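Local coordinates for protein uracil-dna glycosylase (Deinococcus radiodurans, PDB 4UQM) that belongs to the uracil-DNA glycosylase superfamily and folds as a single-chain alpha/beta protein around a four-stranded parallel sheet, at residues K76-G81 with A166-V171. The protein carries 1 engineered substitution. Residues are numbered along the deposited sequence; the frame is centred on the assembly and turned at random. Where two conformers were deposited one is given.
Sequences KVLILG and AVIKAV
Leu78 meets Ile168 and Val171, and Leu80 meets Ile168, through methyl groups alone, so the interface has no flat group, face or edge to orient. Leu78 carries most of it, with 69 Å² buried against the helix segment, more than any other residue here. A chi1 of -172° swings CG away from the backbone N, and from there both methyls reach the helix: Leu78 CD1 lies 4.0 Å from Val171 CG2, and Leu78 CD2 is 4.1 Å from Ile168 CD1. Leu78 CD1 also comes within 4.0 Å of Ile168 CD1, and the two side chains cross at about a right angle; Val171 meets Leu78 at a slant. In the Ile168 conformer described, one of two deposited, the bend at chi2 (-75°) turns CD1 back toward Leu78, where an extended chain would miss it. Strand 77-81 and helix 160-172 are elements of the parallel alpha/beta core: the helix belongs to the crossover from strand 138-142 to strand 179-183, which flank 77-81 on either side, and its 166-171 portion runs nearly antiparallel to the strand (162°, closest axis approach 10.9 Å). Leu80 touches more loosely, its CD2 4.4 Å from Ile168 CD1. Leu139 and Phe180 on the flanking strands also pack against Leu78.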
loop_
_atom_site.group_PDB
_atom_site.type_symbol
_atom_site.label_atom_id
_atom_site.label_comp_id
_atom_site.label_asym_id
_atom_site.label_seq_id
_atom_site.Cartn_x
_atom_site.Cartn_y
_atom_site.Cartn_z
ATOM N N LYS A 76 -9.843 1.538 6.922
ATOM C CA LYS A 76 -10.247 0.350 7.593
ATOM C C LYS A 76 -9.400 -0.869 7.295
ATOM O O LYS A 76 -9.393 -1.811 8.110
ATOM C CB LYS A 76 -11.727 0.097 7.412
ATOM C CG LYS A 76 -12.189 -0.224 6.066
ATOM C CD LYS A 76 -13.747 -0.301 6.122
ATOM C CE LYS A 76 -14.355 -1.008 4.950
ATOM N NZ LYS A 76 -15.824 -0.906 5.156
ATOM N N VAL A 77 -8.699 -0.845 6.159
ATOM C CA VAL A 77 -7.763 -1.924 5.804
ATOM C C VAL A 77 -6.503 -1.269 5.302
ATOM O O VAL A 77 -6.580 -0.280 4.548
ATOM C CB VAL A 77 -8.333 -2.839 4.695
ATOM C CG1 VAL A 77 -7.317 -3.921 4.292
ATOM C CG2 VAL A 77 -9.666 -3.464 5.130
ATOM N N LEU A 78 -5.352 -1.719 5.791
ATOM C CA LEU A 78 -4.096 -1.215 5.304
ATOM C C LEU A 78 -3.365 -2.380 4.661
ATOM O O LEU A 78 -3.030 -3.311 5.322
ATOM C CB LEU A 78 -3.275 -0.583 6.446
ATOM C CG LEU A 78 -2.000 0.164 6.036
ATOM C CD1 LEU A 78 -1.566 1.109 7.128
ATOM C CD2 LEU A 78 -0.859 -0.813 5.699
ATOM N N ILE A 79 -3.191 -2.310 3.349
ATOM C CA ILE A 79 -2.423 -3.276 2.577
ATOM C C ILE A 79 -1.010 -2.746 2.459
ATOM O O ILE A 79 -0.817 -1.617 2.035
ATOM C CB ILE A 79 -3.026 -3.596 1.184
ATOM C CG1 ILE A 79 -4.305 -4.389 1.402
ATOM C CG2 ILE A 79 -2.073 -4.314 0.241
ATOM C CD1 ILE A 79 -5.079 -4.689 0.156
ATOM N N LEU A 80 -0.012 -3.549 2.829
ATOM C CA LEU A 80 1.371 -3.123 2.757
ATOM C C LEU A 80 2.194 -4.115 1.949
ATOM O O LEU A 80 2.346 -5.270 2.348
ATOM C CB LEU A 80 1.957 -2.987 4.159
ATOM C CG LEU A 80 3.317 -2.296 4.280
ATOM C CD1 LEU A 80 3.252 -0.872 3.811
ATOM C CD2 LEU A 80 3.923 -2.370 5.633
ATOM N N GLY A 81 2.615 -3.670 0.762
ATOM C CA GLY A 81 3.590 -4.403 -0.046
ATOM C C GLY A 81 5.016 -3.962 0.226
ATOM O O GLY A 81 5.326 -3.335 1.259
ATOM N N ALA A 166 5.825 5.642 10.502
ATOM C CA ALA A 166 4.972 6.708 11.016
ATOM C C ALA A 166 3.544 6.593 10.493
ATOM O O ALA A 166 2.579 6.839 11.248
ATOM C CB ALA A 166 5.573 8.083 10.712
ATOM N N VAL A 167 3.384 6.166 9.251
ATOM C CA VAL A 167 2.040 5.954 8.695
ATOM C C VAL A 167 1.334 4.816 9.437
ATOM O O VAL A 167 0.202 4.971 9.894
ATOM C CB VAL A 167 2.089 5.690 7.191
ATOM C CG1 VAL A 167 0.719 5.281 6.640
ATOM C CG2 VAL A 167 2.636 6.893 6.411
ATOM N N ILE A 168 2.029 3.698 9.606
ATOM C CA ILE A 168 1.534 2.538 10.382
ATOM C C ILE A 168 1.150 2.972 11.782
ATOM O O ILE A 168 0.078 2.638 12.272
ATOM C CB ILE A 168 2.623 1.448 10.503
ATOM C CG1 ILE A 168 2.843 0.722 9.165
ATOM C CG2 ILE A 168 2.309 0.457 11.643
ATOM C CD1 ILE A 168 1.750 -0.264 8.816
ATOM N N LYS A 169 2.037 3.722 12.456
ATOM C CA LYS A 169 1.759 4.194 13.798
ATOM C C LYS A 169 0.514 5.085 13.864
ATOM O O LYS A 169 -0.255 4.970 14.817
ATOM C CB LYS A 169 2.973 4.923 14.408
ATOM C CG LYS A 169 4.093 3.916 14.777
ATOM C CD LYS A 169 5.302 4.639 15.337
ATOM C CE LYS A 169 6.631 3.876 15.163
ATOM N NZ LYS A 169 7.848 4.678 15.487
ATOM N N ALA A 170 0.311 5.956 12.863
ATOM C CA ALA A 170 -0.867 6.836 12.882
ATOM C C ALA A 170 -2.170 6.034 12.751
ATOM O O ALA A 170 -3.183 6.318 13.421
ATOM C CB ALA A 170 -0.785 7.829 11.761
ATOM N N VAL A 171 -2.152 5.030 11.874
ATOM C CA VAL A 171 -3.306 4.137 11.722
ATOM C C VAL A 171 -3.491 3.303 12.987
ATOM O O VAL A 171 -4.617 3.147 13.448
ATOM C CB VAL A 171 -3.128 3.252 10.481
ATOM C CG1 VAL A 171 -4.270 2.294 10.334
ATOM C CG2 VAL A 171 -3.043 4.136 9.217
#